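PDB 2QZC: transcriptional activator TenA-1 from Sulfolobus solfataricus P2, which is probably a TenA-like thiaminase with the all-helical heme oxygenase-like fold, inferred to act on thiamin or its breakdown products despite its name as an activator. Local coordinates for residues D39-R42 against Y43-Q47; I46-G49 against K50-E53; Y120-A123 against N124-W127. All coordinates share one frame; numbering follows the deposited sequence.

Contact 1: D39-R42 against Y43-Q47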
ATOM      1  N   ASP A  39     -20.712  22.495 -14.764  1.00 19.78           N
ATOM      2  CA  ASP A  39     -19.374  23.147 -14.755  0.50 20.21           C
ATOM      3  C   ASP A  39     -18.765  23.145 -13.338  1.00 19.93           C
ATOM      4  O   ASP A  39     -17.529  23.036 -13.193  1.00 20.17           O
ATOM      5  CB  ASP A  39     -19.349  24.584 -15.338  0.50 20.33           C
ATOM      6  CG  ASP A  39     -20.032  25.637 -14.437  0.50 21.44           C
ATOM      7  OD1 ASP A  39     -21.245  25.507 -14.174  0.50 24.27           O
ATOM      8  OD2 ASP A  39     -19.375  26.624 -14.014  0.50 23.32           O
ATOM      9  N   ILE A  40     -19.621  23.282 -12.318  1.00 17.50           N
ATOM     10  CA  ILE A  40     -19.155  23.246 -10.927  0.50 16.02           C
ATOM     11  C   ILE A  40     -18.776  21.823 -10.587  1.00 18.04           C
ATOM     12  O   ILE A  40     -17.733  21.589  -9.928  1.00 17.31           O
ATOM     13  CB  ILE A  40     -20.169  23.854  -9.957  0.50 16.91           C
ATOM     14  CG1 ILE A  40     -20.195  25.372 -10.189  0.50 18.18           C
ATOM     15  CG2 ILE A  40     -19.820  23.528  -8.489  0.50 15.98           C
ATOM     16  CD1 ILE A  40     -21.217  26.120  -9.362  0.50 19.78           C
ATOM     17  N   PHE A  41     -19.588  20.847 -10.996  1.00 16.70           N
ATOM     18  CA  PHE A  41     -19.231  19.456 -10.720  1.00 16.58           C
ATOM     19  C   PHE A  41     -17.930  19.064 -11.409  1.00 17.11           C
ATOM     20  O   PHE A  41     -17.103  18.326 -10.835  1.00 17.14           O
ATOM     21  CB  PHE A  41     -20.343  18.507 -11.169  1.00 18.22           C
ATOM     22  CG  PHE A  41     -20.106  17.077 -10.757  1.00 18.26           C
ATOM     23  CD1 PHE A  41     -20.138  16.729  -9.412  1.00 19.01           C
ATOM     24  CD2 PHE A  41     -19.955  16.082 -11.705  1.00 20.07           C
ATOM     25  CE1 PHE A  41     -19.949  15.421  -9.022  1.00 18.73           C
ATOM     26  CE2 PHE A  41     -19.778  14.768 -11.301  1.00 22.34           C
ATOM     27  CZ  PHE A  41     -19.803  14.454  -9.963  1.00 19.44           C
ATOM     28  N   ARG A  42     -17.684  19.578 -12.618  1.00 17.21           N
ATOM     29  CA  ARG A  42     -16.452  19.302 -13.341  1.00 18.18           C
ATOM     30  C   ARG A  42     -15.252  19.855 -12.568  1.00 17.67           C
ATOM     31  O   ARG A  42     -14.253  19.154 -12.393  1.00 16.84           O
ATOM     32  CB  ARG A  42     -16.504  19.894 -14.745  1.00 18.77           C
ATOM     33  CG  ARG A  42     -15.325  19.560 -15.555  1.00 18.99           C
ATOM     34  CD  ARG A  42     -15.399  20.098 -16.996  1.00 23.16           C
ATOM     35  NE  ARG A  42     -14.178  19.736 -17.718  1.00 24.72           N
ATOM     36  CZ  ARG A  42     -13.068  20.475 -17.782  1.00 21.67           C
ATOM     37  NH1 ARG A  42     -12.972  21.658 -17.195  1.00 24.67           N
ATOM     38  NH2 ARG A  42     -12.026  20.008 -18.464  1.00 27.24           N
ATOM     39  N   TYR A  43     -15.373  21.088 -12.087  1.00 16.27           N
ATOM     40  CA  TYR A  43     -14.318  21.738 -11.290  1.00 16.28           C
ATOM     41  C   TYR A  43     -14.014  20.832 -10.079  1.00 16.14           C
ATOM     42  O   TYR A  43     -12.821  20.542  -9.752  1.00 15.05           O
ATOM     43  CB  TYR A  43     -14.792  23.095 -10.791  1.00 17.26           C
ATOM     44  CG  TYR A  43     -13.843  23.781  -9.847  1.00 15.84           C
ATOM     45  CD1 TYR A  43     -13.793  23.438  -8.500  1.00 14.94           C
ATOM     46  CD2 TYR A  43     -12.956  24.761 -10.299  1.00 15.31           C
ATOM     47  CE1 TYR A  43     -12.924  24.065  -7.641  1.00 15.64           C
ATOM     48  CE2 TYR A  43     -12.070  25.412  -9.429  1.00 15.68           C
ATOM     49  CZ  TYR A  43     -12.057  25.036  -8.087  1.00 15.69           C
ATOM     50  OH  TYR A  43     -11.198  25.651  -7.207  1.00 16.15           O
ATOM     51  N   TYR A  44     -15.081  20.400  -9.395  1.00 14.92           N
ATOM     52  CA  TYR A  44     -14.967  19.514  -8.215  1.00 14.98           C
ATOM     53  C   TYR A  44     -14.223  18.223  -8.566  1.00 14.34           C
ATOM     54  O   TYR A  44     -13.309  17.759  -7.845  1.00 15.40           O
ATOM     55  CB  TYR A  44     -16.366  19.192  -7.613  1.00 16.01           C
ATOM     56  CG  TYR A  44     -16.361  17.961  -6.736  1.00 15.42           C
ATOM     57  CD1 TYR A  44     -15.830  18.006  -5.444  1.00 16.98           C
ATOM     58  CD2 TYR A  44     -16.850  16.754  -7.213  1.00 15.79           C
ATOM     59  CE1 TYR A  44     -15.773  16.844  -4.677  1.00 15.69           C
ATOM     60  CE2 TYR A  44     -16.825  15.607  -6.443  1.00 16.53           C
ATOM     61  CZ  TYR A  44     -16.274  15.659  -5.182  1.00 18.30           C
ATOM     62  OH  TYR A  44     -16.214  14.490  -4.439  1.00 19.71           O
ATOM     63  N   LEU A  45     -14.645  17.565  -9.651  1.00 14.99           N
ATOM     64  CA  LEU A  45     -14.049  16.283 -10.038  1.00 15.95           C
ATOM     65  C   LEU A  45     -12.566  16.392 -10.321  1.00 15.40           C
ATOM     66  O   LEU A  45     -11.792  15.443 -10.010  1.00 16.02           O
ATOM     67  CB  LEU A  45     -14.717  15.663 -11.266  1.00 17.98           C
ATOM     68  CG  LEU A  45     -15.990  14.900 -10.992  1.00 21.87           C
ATOM     69  CD1 LEU A  45     -16.444  14.330 -12.360  1.00 25.43           C
ATOM     70  CD2 LEU A  45     -15.865  13.765  -9.915  1.00 20.57           C
ATOM     71  N   ILE A  46     -12.147  17.506 -10.905  1.00 15.31           N
ATOM     72  CA  ILE A  46     -10.736  17.722 -11.176  1.00 15.32           C
ATOM     73  C   ILE A  46      -9.975  17.866  -9.852  1.00 15.65           C
ATOM     74  O   ILE A  46      -8.964  17.176  -9.618  1.00 16.45           O
ATOM     75  CB  ILE A  46     -10.513  18.921 -12.080  1.00 16.92           C
ATOM     76  CG1 ILE A  46     -11.102  18.663 -13.485  1.00 17.06           C
ATOM     77  CG2 ILE A  46      -9.021  19.260 -12.193  1.00 16.89           C
ATOM     78  CD1 ILE A  46     -11.219  19.986 -14.321  1.00 17.00           C
ATOM     79  N   GLN A  47     -10.508  18.672  -8.928  1.00 14.05           N
ATOM     80  CA  GLN A  47      -9.862  18.782  -7.608  1.00 13.42           C
ATOM     81  C   GLN A  47      -9.854  17.447  -6.879  1.00 14.46           C
ATOM     82  O   GLN A  47      -8.859  17.089  -6.225  1.00 14.67           O
ATOM     83  CB  GLN A  47     -10.556  19.846  -6.730  1.00 14.23           C
ATOM     84  CG  GLN A  47     -10.340  21.255  -7.225  1.00 15.64           C
ATOM     85  CD  GLN A  47      -8.895  21.667  -7.328  1.00 14.28           C
ATOM     86  OE1 GLN A  47      -8.166  21.648  -6.324  1.00 14.37           O
ATOM     87  NE2 GLN A  47      -8.439  21.989  -8.561  1.00 15.09           N
TER
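One face of the F41 ring carries L45, whose CG stands 4.1 Å from the ring centroid, a CH-pi contact one helical turn on. The methyl CD1 of the same leucine lies above the rim on the same side, 3.5 Å from F41 CE2. On the Y44 flank, F41 CE1 comes within 3.8 Å of Y44 CD2, and the two rings, their planes 32° apart, meet obliquely. The R42 guanidinium also has an aliphatic cover over one face: the methyl CD1 of I46 lies 3.8 Å from R42 NH1, nearer the rim than the centre. R42 gets there with CG anti to its own N (chi1 -176°) and a chain extended to NE; NE and NH2 then bond to the carbonyls of L96 and D97. All this runs along the first turns of helix 38-63 in a TENA/THI-4/PQQC-family bundle with the heme oxygenase-like fold. The i to i+4 backbone bonds hold the spacing, the shortest from L45 N to F41 O at 2.8 Å. An alanine in place of F41 removes the ring that L45 and Y44 share, and would probably leave a gap between them and Y156, which meets the F41 ring edge-to-face. Y44 turns its hydroxyl to Y141 OH, while the Y43 hydroxyl bonds to the D210 carbonyl and N109.

Contact 2: I46-G49 against K50-E53. With IMD (imidazole), chain C.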
ATOM      1  N   ILE A  46     -12.147  17.506 -10.905  1.00 15.31           N
ATOM      2  CA  ILE A  46     -10.736  17.722 -11.176  1.00 15.32           C
ATOM      3  C   ILE A  46      -9.975  17.866  -9.852  1.00 15.65           C
ATOM      4  O   ILE A  46      -8.964  17.176  -9.618  1.00 16.45           O
ATOM      5  CB  ILE A  46     -10.513  18.921 -12.080  1.00 16.92           C
ATOM      6  CG1 ILE A  46     -11.102  18.663 -13.485  1.00 17.06           C
ATOM      7  CG2 ILE A  46      -9.021  19.260 -12.193  1.00 16.89           C
ATOM      8  CD1 ILE A  46     -11.219  19.986 -14.321  1.00 17.00           C
ATOM      9  N   GLN A  47     -10.508  18.672  -8.928  1.00 14.05           N
ATOM     10  CA  GLN A  47      -9.862  18.782  -7.608  1.00 13.42           C
ATOM     11  C   GLN A  47      -9.854  17.447  -6.879  1.00 14.46           C
ATOM     12  O   GLN A  47      -8.859  17.089  -6.225  1.00 14.67           O
ATOM     13  CB  GLN A  47     -10.556  19.846  -6.730  1.00 14.23           C
ATOM     14  CG  GLN A  47     -10.340  21.255  -7.225  1.00 15.64           C
ATOM     15  CD  GLN A  47      -8.895  21.667  -7.328  1.00 14.28           C
ATOM     16  OE1 GLN A  47      -8.166  21.648  -6.324  1.00 14.37           O
ATOM     17  NE2 GLN A  47      -8.439  21.989  -8.561  1.00 15.09           N
ATOM     18  N   ASP A  48     -10.953  16.697  -6.956  1.00 14.00           N
ATOM     19  CA  ASP A  48     -11.013  15.389  -6.319  1.00 15.07           C
ATOM     20  C   ASP A  48      -9.992  14.422  -6.932  1.00 14.00           C
ATOM     21  O   ASP A  48      -9.392  13.616  -6.202  1.00 15.78           O
ATOM     22  CB  ASP A  48     -12.443  14.832  -6.384  1.00 17.49           C
ATOM     23  CG  ASP A  48     -12.573  13.481  -5.770  1.00 20.33           C
ATOM     24  OD1 ASP A  48     -12.435  13.394  -4.543  1.00 22.56           O
ATOM     25  OD2 ASP A  48     -12.821  12.516  -6.527  1.00 24.77           O
ATOM     26  N   GLY A  49      -9.757  14.520  -8.237  1.00 16.01           N
ATOM     27  CA  GLY A  49      -8.741  13.685  -8.922  1.00 15.53           C
ATOM     28  C   GLY A  49      -7.342  13.916  -8.367  1.00 16.82           C
ATOM     29  O   GLY A  49      -6.528  12.978  -8.243  1.00 18.19           O
ATOM     30  N   LYS A  50      -7.051  15.164  -8.019  1.00 14.69           N
ATOM     31  CA  LYS A  50      -5.760  15.519  -7.404  1.00 14.68           C
ATOM     32  C   LYS A  50      -5.727  15.011  -5.970  1.00 15.84           C
ATOM     33  O   LYS A  50      -4.744  14.405  -5.527  1.00 16.19           O
ATOM     34  CB  LYS A  50      -5.540  17.023  -7.431  1.00 15.35           C
ATOM     35  CG  LYS A  50      -5.538  17.638  -8.846  1.00 16.05           C
ATOM     36  CD  LYS A  50      -5.061  19.072  -8.852  1.00 15.92           C
ATOM     37  CE  LYS A  50      -3.565  19.231  -8.707  1.00 16.06           C
ATOM     38  NZ  LYS A  50      -2.826  18.691  -9.896  1.00 17.36           N
ATOM     39  N   TYR A  51      -6.785  15.291  -5.218  1.00 14.13           N
ATOM     40  CA  TYR A  51      -6.880  14.879  -3.842  1.00 14.21           C
ATOM     41  C   TYR A  51      -6.692  13.372  -3.637  1.00 14.18           C
ATOM     42  O   TYR A  51      -5.939  12.916  -2.750  1.00 14.69           O
ATOM     43  CB  TYR A  51      -8.260  15.308  -3.247  1.00 13.98           C
ATOM     44  CG  TYR A  51      -8.548  14.776  -1.890  1.00 14.13           C
ATOM     45  CD1 TYR A  51      -8.157  15.476  -0.752  1.00 15.61           C
ATOM     46  CD2 TYR A  51      -9.219  13.540  -1.703  1.00 14.62           C
ATOM     47  CE1 TYR A  51      -8.411  14.963   0.533  1.00 15.13           C
ATOM     48  CE2 TYR A  51      -9.475  13.057  -0.451  1.00 15.04           C
ATOM     49  CZ  TYR A  51      -9.072  13.776   0.688  1.00 15.25           C
ATOM     50  OH  TYR A  51      -9.314  13.353   2.004  1.00 18.52           O
ATOM     51  N   VAL A  52      -7.417  12.580  -4.424  1.00 14.18           N
ATOM     52  CA  VAL A  52      -7.412  11.106  -4.246  0.50 15.70           C
ATOM     53  C   VAL A  52      -6.033  10.516  -4.420  1.00 15.47           C
ATOM     54  O   VAL A  52      -5.648   9.593  -3.680  1.00 16.29           O
ATOM     55  CB  VAL A  52      -8.421  10.404  -5.161  0.50 16.10           C
ATOM     56  CG1 VAL A  52      -8.206   8.873  -5.204  0.50 18.93           C
ATOM     57  CG2 VAL A  52      -9.817  10.727  -4.670  0.50 19.06           C
ATOM     58  N   GLU A  53      -5.248  11.037  -5.361  1.00 14.78           N
ATOM     59  CA  GLU A  53      -3.894  10.506  -5.529  1.00 14.61           C
ATOM     60  C   GLU A  53      -3.044  10.814  -4.278  1.00 14.18           C
ATOM     61  O   GLU A  53      -2.286   9.973  -3.779  1.00 14.72           O
ATOM     62  CB  GLU A  53      -3.226  11.053  -6.795  1.00 16.38           C
ATOM     63  CG  GLU A  53      -1.845  10.404  -6.999  1.00 17.40           C
ATOM     64  CD  GLU A  53      -1.086  10.895  -8.207  1.00 22.88           C
ATOM     65  OE1 GLU A  53      -1.726  11.368  -9.148  1.00 25.63           O
ATOM     66  OE2 GLU A  53       0.158  10.793  -8.221  1.00 22.26           O
TER
HETATM   67  N1  IMD C 214     -12.778  14.691   0.118  1.00 20.07           N
HETATM   68  C2  IMD C 214     -12.949  13.768  -0.801  1.00 21.19           C
HETATM   69  N3  IMD C 214     -12.581  14.291  -1.956  1.00 20.45           N
HETATM   70  C4  IMD C 214     -12.138  15.533  -1.751  1.00 20.89           C
HETATM   71  C5  IMD C 214     -12.252  15.802  -0.412  1.00 22.51           C
HETATM   72  O   HOH W   1      -3.854  13.199  -9.496  1.00 23.22           O
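K50 lays its CG 3.5 Å from the I46 carbonyl O, one turn back along the helix, because CG sits beside the backbone N and opposite the carbonyl carbon. From there the chain bends twice, at chi3 (76°) and again at chi4, and these bends carry NZ to the carbonyl of T106. Its backbone N bonds to the same I46 O at 3.2 Å, so that this oxygen has both the N-H and the first methylenes of K50 against it. The D48 carboxylate meets a bound imidazole: OD1 takes the N-H of imidazole N3 at 2.7 Å in a nearly straight bond (164°), placed there by a side chain that runs anti to the D48 backbone N (chi1 179°). Y51, one turn on, offers one ring face to the same imidazole, whose C4 lies 3.5 Å from Y51 CD2, toward the rim. Imidazole, and a glycerol also bonded to D48 OD1, probably come from the crystallisation liquor, but the place of the imidazole between D48, Y51 and E199, which bonds to it as well, inside the helical bundle of the TenA family, is consistent with a ligand pocket. In the conformer given, the V52 side chain crosses D48 obliquely, its CG2 3.7 Å from D48 OD1. E53 is extended, and its OE1 forms a salt bridge with R100. A water lies 2.8 Å from E53 OE1 and 3.0 Å from G49 O, though it may not donate to both at once.

Contact 3: Y120-A123 against N124-W127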
ATOM      1  N   TYR A 120      -0.823  14.188   4.634  1.00 12.77           N
ATOM      2  CA  TYR A 120       0.573  13.787   4.640  1.00 13.06           C
ATOM      3  C   TYR A 120       1.232  13.987   5.994  1.00 12.81           C
ATOM      4  O   TYR A 120       2.071  13.153   6.415  1.00 14.88           O
ATOM      5  CB  TYR A 120       1.385  14.535   3.558  1.00 13.72           C
ATOM      6  CG  TYR A 120       1.208  14.081   2.120  1.00 11.81           C
ATOM      7  CD1 TYR A 120       1.700  12.855   1.715  1.00 14.63           C
ATOM      8  CD2 TYR A 120       0.590  14.889   1.140  1.00 13.31           C
ATOM      9  CE1 TYR A 120       1.619  12.466   0.401  1.00 14.28           C
ATOM     10  CE2 TYR A 120       0.509  14.498  -0.180  1.00 13.84           C
ATOM     11  CZ  TYR A 120       0.980  13.244  -0.537  1.00 14.29           C
ATOM     12  OH  TYR A 120       0.913  12.878  -1.856  1.00 15.30           O
ATOM     13  N   TYR A 121       0.938  15.103   6.661  1.00 13.49           N
ATOM     14  CA  TYR A 121       1.550  15.425   7.938  1.00 14.58           C
ATOM     15  C   TYR A 121       1.323  14.290   8.927  1.00 14.48           C
ATOM     16  O   TYR A 121       2.292  13.787   9.544  1.00 15.04           O
ATOM     17  CB  TYR A 121       1.020  16.775   8.472  1.00 15.02           C
ATOM     18  CG  TYR A 121       1.519  17.066   9.873  1.00 14.83           C
ATOM     19  CD1 TYR A 121       2.802  17.495  10.069  1.00 16.59           C
ATOM     20  CD2 TYR A 121       0.719  16.917  10.977  1.00 15.15           C
ATOM     21  CE1 TYR A 121       3.311  17.736  11.352  1.00 17.36           C
ATOM     22  CE2 TYR A 121       1.215  17.152  12.268  1.00 15.86           C
ATOM     23  CZ  TYR A 121       2.505  17.580  12.441  1.00 17.01           C
ATOM     24  OH  TYR A 121       2.993  17.816  13.716  1.00 16.81           O
ATOM     25  N   TYR A 122       0.086  13.875   9.080  1.00 14.30           N
ATOM     26  CA  TYR A 122      -0.226  12.810  10.043  1.00 14.15           C
ATOM     27  C   TYR A 122       0.255  11.439   9.585  1.00 15.42           C
ATOM     28  O   TYR A 122       0.744  10.658  10.396  1.00 15.45           O
ATOM     29  CB  TYR A 122      -1.726  12.832  10.432  1.00 14.48           C
ATOM     30  CG  TYR A 122      -1.997  14.050  11.269  1.00 13.69           C
ATOM     31  CD1 TYR A 122      -1.419  14.177  12.526  1.00 15.48           C
ATOM     32  CD2 TYR A 122      -2.762  15.105  10.778  1.00 14.45           C
ATOM     33  CE1 TYR A 122      -1.606  15.361  13.283  1.00 14.77           C
ATOM     34  CE2 TYR A 122      -2.940  16.268  11.521  1.00 15.64           C
ATOM     35  CZ  TYR A 122      -2.367  16.370  12.755  1.00 15.93           C
ATOM     36  OH  TYR A 122      -2.502  17.538  13.502  1.00 18.49           O
ATOM     37  N   ALA A 123       0.228  11.198   8.279  1.00 13.92           N
ATOM     38  CA  ALA A 123       0.774   9.911   7.748  1.00 13.72           C
ATOM     39  C   ALA A 123       2.236   9.767   8.057  1.00 16.60           C
ATOM     40  O   ALA A 123       2.706   8.655   8.387  1.00 17.89           O
ATOM     41  CB  ALA A 123       0.574   9.816   6.283  1.00 14.51           C
ATOM     42  N   ASN A 124       2.985  10.861   7.981  1.00 15.42           N
ATOM     43  CA  ASN A 124       4.419  10.826   8.311  1.00 16.54           C
ATOM     44  C   ASN A 124       4.735  10.667   9.792  1.00 19.52           C
ATOM     45  O   ASN A 124       5.904  10.330  10.149  1.00 24.28           O
ATOM     46  CB  ASN A 124       5.117  12.039   7.719  1.00 16.13           C
ATOM     47  CG  ASN A 124       5.352  11.882   6.215  1.00 18.95           C
ATOM     48  OD1 ASN A 124       6.074  11.007   5.825  1.00 23.78           O
ATOM     49  ND2 ASN A 124       4.895  12.828   5.439  1.00 26.35           N
ATOM     50  N   LEU A 125       3.730  10.841  10.639  1.00 16.58           N
ATOM     51  CA  LEU A 125       3.882  10.682  12.085  1.00 17.73           C
ATOM     52  C   LEU A 125       3.391   9.374  12.676  1.00 18.37           C
ATOM     53  O   LEU A 125       4.102   8.762  13.459  1.00 19.40           O
ATOM     54  CB  LEU A 125       3.174  11.821  12.827  1.00 20.92           C
ATOM     55  CG  LEU A 125       3.717  13.237  12.617  1.00 25.47           C
ATOM     56  CD1 LEU A 125       2.866  14.137  13.499  1.00 27.67           C
ATOM     57  CD2 LEU A 125       5.195  13.335  12.939  1.00 30.30           C
ATOM     58  N   ASP A 126       2.181   8.965  12.356  1.00 16.42           N
ATOM     59  CA  ASP A 126       1.531   7.880  13.099  1.00 18.88           C
ATOM     60  C   ASP A 126       0.327   7.300  12.386  1.00 18.09           C
ATOM     61  O   ASP A 126      -0.479   8.066  11.853  1.00 17.97           O
ATOM     62  CB  ASP A 126       1.037   8.585  14.382  1.00 22.75           C
ATOM     63  CG  ASP A 126       0.447   7.692  15.378  1.00 30.35           C
ATOM     64  OD1 ASP A 126       1.190   6.952  16.043  1.00 38.54           O
ATOM     65  OD2 ASP A 126      -0.759   7.774  15.564  1.00 26.71           O
ATOM     66  N   TRP A 127       0.158   5.969  12.384  1.00 16.98           N
ATOM     67  CA  TRP A 127      -1.005   5.358  11.777  1.00 15.98           C
ATOM     68  C   TRP A 127      -2.317   5.834  12.406  1.00 14.95           C
ATOM     69  O   TRP A 127      -3.253   6.200  11.677  1.00 15.21           O
ATOM     70  CB  TRP A 127      -0.911   3.828  11.797  1.00 16.85           C
ATOM     71  CG  TRP A 127      -2.186   3.104  11.523  1.00 16.43           C
ATOM     72  CD1 TRP A 127      -2.978   2.448  12.440  1.00 16.87           C
ATOM     73  CD2 TRP A 127      -2.859   2.995  10.267  1.00 17.24           C
ATOM     74  NE1 TRP A 127      -4.064   1.903  11.803  1.00 16.30           N
ATOM     75  CE2 TRP A 127      -4.021   2.229  10.472  1.00 15.38           C
ATOM     76  CE3 TRP A 127      -2.581   3.457   8.967  1.00 18.66           C
ATOM     77  CZ2 TRP A 127      -4.933   1.946   9.433  1.00 18.81           C
ATOM     78  CZ3 TRP A 127      -3.482   3.168   7.925  1.00 17.88           C
ATOM     79  CH2 TRP A 127      -4.627   2.406   8.158  1.00 19.46           C
TER
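Y120 offers its carbonyl O to N124 twice: the backbone N bonds at 2.9 Å, and the side-chain ND2 adds a weak, bent bond at 3.0 Å. The amide folds back in this way because N124 keeps CG beside its own N (chi1 -77°). The Y120 ring itself leads off to helix 38-63, where its hydroxyl bonds to D54. Y121 comes next, and its ring is met obliquely by L125, whose methyl CD1 lies 3.6 Å from Y121 CZ and nearly as close to the hydroxyl; L125 CG also packs on the Y121 carbonyl. The Y122 ring is a looser neighbour of the same methyl, but its carbonyl does more: O accepts L125 N at 3.0 Å from well above the carbonyl plane, and D126 N, also at 3.0 Å, close to the line of the C=O bond. The hydroxyls of Y121 and Y122 bond to glycerol, probably from the crystallisation liquor. The helix is weakly bonded at N124 and L125, and D126 then N-caps helix 127-148, its OD2 taking the K129 N-H. Y122 O, gripped by two backbone N-H groups, and the D126 carboxylate capping the next helix together probably fix the bend between helices 110-125 and 127-148.

Overall arrangement
Following the chain from the N terminus, contact 1 comes first, on the opening turns of helix 38-63, and contact 2 continues along the same helix, sharing I46 and Q47 with it; their centres lie 10 Å apart. All three contacts join directly consecutive residues, so none closes a loop, and contacts 1 and 2 overlap without nesting or crossing. Contact 3 follows later in series, where helix 110-125 passes into helix 127-148. Its centre lies 19 Å from that of contact 2 and 28 Å from that of contact 1, though its nearest atoms come within about 5 Å of contact 2. Helices 38-63 and 110-125 lie against each other between contacts 2 and 3.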